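Local coordinates for protein peptidase M42 (Thaumarchaeota archaeon SCGC AB-539-E09, PDB 5DS0) that probably acts as a metal-dependent TET aminopeptidase of the M42 family, removing residues from the amino ends of peptides within a twelve-chain assembly, at residues L62-H66 and L234-V238; G259-V263 and V315-P320. All coordinates share one frame; numbering follows the deposited sequence.

Interaction 1 of 2, residues L62-H66 and L234-V238; sequences LMAGH and LVLEV. With CO (cobalt (II) ion), chain T.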
loop_
_atom_site.group_PDB
_atom_site.type_symbol
_atom_site.label_atom_id
_atom_site.label_comp_id
_atom_site.label_asym_id
_atom_site.label_seq_id
_atom_site.Cartn_x
_atom_site.Cartn_y
_atom_site.Cartn_z
ATOM N N LEU C 62 24.560 -40.271 28.565
ATOM C CA LEU C 62 24.930 -39.802 27.240
ATOM C C LEU C 62 25.191 -38.303 27.287
ATOM O O LEU C 62 24.290 -37.538 27.640
ATOM C CB LEU C 62 23.824 -40.114 26.233
ATOM C CG LEU C 62 23.998 -39.556 24.820
ATOM C CD1 LEU C 62 25.353 -39.898 24.235
ATOM C CD2 LEU C 62 22.904 -40.076 23.909
HETATM N N MSE C 63 26.411 -37.898 26.950
HETATM C CA MSE C 63 26.713 -36.502 26.711
HETATM C C MSE C 63 26.893 -36.311 25.245
HETATM O O MSE C 63 27.613 -37.070 24.608
HETATM C CB MSE C 63 28.009 -36.087 27.346
HETATM C CG MSE C 63 27.930 -36.060 28.859
HETATM SE SE MSE C 63 29.466 -34.995 29.491
HETATM C CE MSE C 63 30.907 -36.311 29.222
ATOM N N ALA C 64 26.268 -35.289 24.680
ATOM C CA ALA C 64 26.323 -35.089 23.243
ATOM C C ALA C 64 26.599 -33.647 22.887
ATOM O O ALA C 64 26.007 -32.742 23.471
ATOM C CB ALA C 64 25.020 -35.527 22.609
ATOM N N GLY C 65 27.506 -33.445 21.936
ATOM C CA GLY C 65 27.734 -32.132 21.323
ATOM C C GLY C 65 27.983 -32.312 19.842
ATOM O O GLY C 65 28.820 -33.115 19.459
ATOM N N HIS C 66 27.244 -31.606 19.000
ATOM C CA HIS C 66 27.342 -31.856 17.564
ATOM C C HIS C 66 28.559 -31.172 16.962
ATOM O O HIS C 66 28.852 -30.024 17.280
ATOM C CB HIS C 66 26.040 -31.488 16.818
ATOM C CG HIS C 66 25.721 -30.024 16.789
ATOM N ND1 HIS C 66 26.178 -29.182 15.799
ATOM C CD2 HIS C 66 24.941 -29.266 17.595
ATOM C CE1 HIS C 66 25.714 -27.962 16.009
ATOM N NE2 HIS C 66 24.965 -27.984 17.097
ATOM N N LEU C 234 22.872 -35.597 29.001
ATOM C CA LEU C 234 23.303 -34.214 29.155
ATOM C C LEU C 234 23.729 -33.707 27.795
ATOM O O LEU C 234 24.761 -34.102 27.284
ATOM C CB LEU C 234 24.482 -34.111 30.096
ATOM C CG LEU C 234 24.334 -34.733 31.474
ATOM C CD1 LEU C 234 25.634 -34.554 32.248
ATOM C CD2 LEU C 234 23.164 -34.125 32.233
ATOM N N VAL C 235 22.920 -32.859 27.183
ATOM C CA VAL C 235 23.265 -32.315 25.894
ATOM C C VAL C 235 23.952 -30.985 26.084
ATOM O O VAL C 235 23.477 -30.130 26.828
ATOM C CB VAL C 235 22.025 -32.153 25.026
ATOM C CG1 VAL C 235 22.358 -31.386 23.765
ATOM C CG2 VAL C 235 21.475 -33.518 24.682
ATOM N N LEU C 236 25.086 -30.823 25.418
ATOM C CA LEU C 236 25.874 -29.597 25.504
ATOM C C LEU C 236 25.716 -28.824 24.229
ATOM O O LEU C 236 25.905 -29.365 23.152
ATOM C CB LEU C 236 27.329 -29.932 25.713
ATOM C CG LEU C 236 27.512 -30.675 27.027
ATOM C CD1 LEU C 236 28.734 -31.579 27.053
ATOM C CD2 LEU C 236 27.578 -29.673 28.145
ATOM N N GLU C 237 25.324 -27.570 24.352
ATOM C CA GLU C 237 25.036 -26.729 23.203
ATOM C C GLU C 237 25.538 -25.324 23.500
ATOM O O GLU C 237 26.092 -25.063 24.567
ATOM C CB GLU C 237 23.531 -26.683 22.920
ATOM C CG GLU C 237 23.040 -27.507 21.735
ATOM C CD GLU C 237 23.511 -27.064 20.338
ATOM O OE1 GLU C 237 24.226 -26.067 20.176
ATOM O OE2 GLU C 237 23.109 -27.741 19.373
ATOM N N VAL C 238 25.343 -24.435 22.537
ATOM C CA VAL C 238 25.561 -23.038 22.747
ATOM C C VAL C 238 24.213 -22.392 23.044
ATOM O O VAL C 238 23.175 -22.946 22.741
ATOM C CB VAL C 238 26.200 -22.377 21.518
ATOM C CG1 VAL C 238 27.595 -22.910 21.309
ATOM C CG2 VAL C 238 25.350 -22.587 20.281
HETATM CO CO CO T . 23.794 -26.390 17.770
#
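H66 and E237, on neighbouring parallel strands, meet across a cobalt ion. NE2 of H66 binds the ion at 2.1 Å, while the carboxylate of E237 takes it with both oxygens, OE2 at 2.2 Å and OE1 at the longer 2.5 Å. E237 OE2 sits at the edge of the imidazole, in its plane and 2.9 Å from H66 NE2; because both atoms are metal ligands, this closeness reflects shared coordination, not a hydrogen bond. The two flat groups do not stack, their planes standing 55° apart. The H66 ring reaches the ion with CG lodged between the backbone N and the carbonyl carbon (chi1 68°), and E237 gets there through a bend at its second torsion. Each ligand also has a second hold: H66 ND1 is hydrogen-bonded to the backbone O of D68, and E237 OE1 receives V238 N at 3.1 Å on its anti lone pair, a bond that limits rotation of the carboxylate.

Behind the metal, the backbones of 62-66 and 234-238 are paired, with axes 21° from parallel. L234 N gives to L62 O at 2.8 Å, A64 N gives to L234 O, and L236 N gives to A64 O at 2.9 Å. On one face of the sheet M63, a selenomethionine, crosses L234 at a slant, CG to CB 4.1 Å, and its SE approaches L236 CD1; helix 179-197 covers this face through L188. A64 and V235 point to the other face, where both touch I305 of helix 302-305. D180 and E214 are the other residues of this site; D180 also binds the second cobalt ion, whose other ligands are E215 and H325: together they form the dinuclear metal centre of an M42 aminopeptidase, set beside parallel strands.

Interaction 2 of 2, residues G259-V263 and V315-P320; sequences GPGLV and VVITIP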
loop_
_atom_site.group_PDB
_atom_site.type_symbol
_atom_site.label_atom_id
_atom_site.label_comp_id
_atom_site.label_asym_id
_atom_site.label_seq_id
_atom_site.Cartn_x
_atom_site.Cartn_y
_atom_site.Cartn_z
ATOM N N GLY C 259 28.507 -17.467 33.293
ATOM C CA GLY C 259 28.451 -18.898 33.609
ATOM C C GLY C 259 27.680 -19.706 32.593
ATOM O O GLY C 259 26.972 -19.148 31.777
ATOM N N PRO C 260 27.812 -21.034 32.636
ATOM C CA PRO C 260 27.036 -21.859 31.726
ATOM C C PRO C 260 25.553 -21.705 31.966
ATOM O O PRO C 260 25.131 -21.265 33.036
ATOM C CB PRO C 260 27.473 -23.281 32.068
ATOM C CG PRO C 260 28.036 -23.191 33.445
ATOM C CD PRO C 260 28.690 -21.846 33.490
ATOM N N GLY C 261 24.771 -22.063 30.959
ATOM C CA GLY C 261 23.333 -21.957 31.039
ATOM C C GLY C 261 22.694 -23.307 31.246
ATOM O O GLY C 261 23.290 -24.348 30.977
ATOM N N LEU C 262 21.469 -23.282 31.748
ATOM C CA LEU C 262 20.641 -24.474 31.846
ATOM C C LEU C 262 19.321 -24.155 31.193
ATOM O O LEU C 262 18.643 -23.200 31.555
ATOM C CB LEU C 262 20.420 -24.840 33.297
ATOM C CG LEU C 262 19.521 -26.047 33.491
ATOM C CD1 LEU C 262 20.243 -27.305 33.058
ATOM C CD2 LEU C 262 19.106 -26.170 34.944
ATOM N N VAL C 263 18.958 -24.954 30.214
ATOM C CA VAL C 263 17.774 -24.675 29.436
ATOM C C VAL C 263 16.569 -25.262 30.151
ATOM O O VAL C 263 16.481 -26.490 30.312
ATOM C CB VAL C 263 17.881 -25.267 28.024
ATOM C CG1 VAL C 263 16.617 -24.990 27.230
ATOM C CG2 VAL C 263 19.074 -24.697 27.301
ATOM N N VAL C 315 18.579 -32.997 29.776
ATOM C CA VAL C 315 18.668 -31.591 30.076
ATOM C C VAL C 315 19.723 -30.984 29.165
ATOM O O VAL C 315 20.676 -31.644 28.819
ATOM C CB VAL C 315 18.981 -31.397 31.577
ATOM C CG1 VAL C 315 20.473 -31.443 31.861
ATOM C CG2 VAL C 315 18.380 -30.110 32.085
ATOM N N VAL C 316 19.526 -29.736 28.753
ATOM C CA VAL C 316 20.523 -29.055 27.922
ATOM C C VAL C 316 21.321 -28.055 28.743
ATOM O O VAL C 316 20.762 -27.206 29.426
ATOM C CB VAL C 316 19.894 -28.297 26.746
ATOM C CG1 VAL C 316 20.970 -27.691 25.870
ATOM C CG2 VAL C 316 19.008 -29.212 25.920
ATOM N N ILE C 317 22.640 -28.176 28.657
ATOM C CA ILE C 317 23.556 -27.280 29.337
ATOM C C ILE C 317 24.311 -26.518 28.271
ATOM O O ILE C 317 24.799 -27.118 27.328
ATOM C CB ILE C 317 24.530 -28.065 30.205
ATOM C CG1 ILE C 317 23.768 -28.677 31.378
ATOM C CG2 ILE C 317 25.632 -27.156 30.714
ATOM C CD1 ILE C 317 24.510 -29.770 32.121
ATOM N N THR C 318 24.447 -25.208 28.446
ATOM C CA THR C 318 24.904 -24.350 27.356
ATOM C C THR C 318 26.043 -23.426 27.712
ATOM O O THR C 318 26.184 -23.015 28.860
ATOM C CB THR C 318 23.765 -23.440 26.856
ATOM O OG1 THR C 318 23.335 -22.584 27.923
ATOM C CG2 THR C 318 22.586 -24.266 26.369
ATOM N N ILE C 319 26.862 -23.114 26.718
ATOM C CA ILE C 319 27.833 -22.035 26.827
ATOM C C ILE C 319 27.330 -20.823 26.044
ATOM O O ILE C 319 27.146 -20.900 24.830
ATOM C CB ILE C 319 29.214 -22.433 26.288
ATOM C CG1 ILE C 319 29.849 -23.514 27.167
ATOM C CG2 ILE C 319 30.134 -21.226 26.264
ATOM C CD1 ILE C 319 29.564 -24.913 26.676
ATOM N N PRO C 320 27.100 -19.703 26.737
ATOM C CA PRO C 320 26.638 -18.520 26.022
ATOM C C PRO C 320 27.662 -18.077 25.000
ATOM O O PRO C 320 28.846 -17.940 25.333
ATOM C CB PRO C 320 26.481 -17.473 27.120
ATOM C CG PRO C 320 26.325 -18.252 28.377
ATOM C CD PRO C 320 27.124 -19.501 28.194
#
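An antiparallel strand pair in the mixed sheet of the metal-binding domain joins G259-V263 to V315-P320: the short strand 261-263 runs against the long strand 314-322, their directions 143° apart. G261 and T318 form its hydrogen-bonded pair, with G261 N to T318 O at 2.7 Å and T318 N to G261 O at 2.9 Å. The return bond is the less regular one, since T318 N stands above the carbonyl plane of G261, 41° out of it. Further along, V263 N gives to V316 O at 3.0 Å.

L262 and I317 form the non-hydrogen-bonded pair on one face. With CG anti to its backbone N, L262 carries CD1 back over the partner strand, where it meets V315 CG2 at 3.5 Å, the two side chains crossing at about a right angle, and I317 CG1 at 4.1 Å. Helix 273-285 covers L262 through V279 and I280, whereas I317 packs on L346 of helix 333-349, so both helices cover this face. The other face carries V263, V316 and T318. Here V263 CG2 meets two neighbours, V316 CB and T318 CG2, each at 3.7 Å, and V263 and T318 likewise cross nearly at right angles.

At the loop end, the ring of P320 packs against G259 O, which takes a hydrogen bond from Q291 NE2; the positive phi of G259 suits a residue without a side chain. The T318 hydroxyl has its polar partner in D239 OD2 of the adjoining strand 232-240. A chi1 of 62° puts OG1 between the backbone N and the carbonyl carbon of T318, and from there the oxygen lies over the side-chain-free glycine, 3.2 Å from G261 CA.

Interactions 1 and 2 belong to one mixed sheet, their centres about 10 Å apart, and come in series along the chain: 62-66 with 234-238 closes before 259-263 with 315-320 opens. Strands 232-240 and 314-322 are neighbours, so the order across this part of the sheet is 60-66, 232-240, 314-322, 261-263, parallel through the first three and antiparallel at the last. The junction is backbone: V235 O lies 2.8 Å from I317 N, and E237 O lies 3.0 Å from I319 N, both probable hydrogen bonds. Strand 232-240, which carries the metal ligand E237, is thus flanked by 60-66 and 314-322, and interaction 2 adds strand 261-263 on the side of 314-322 away from 232-240.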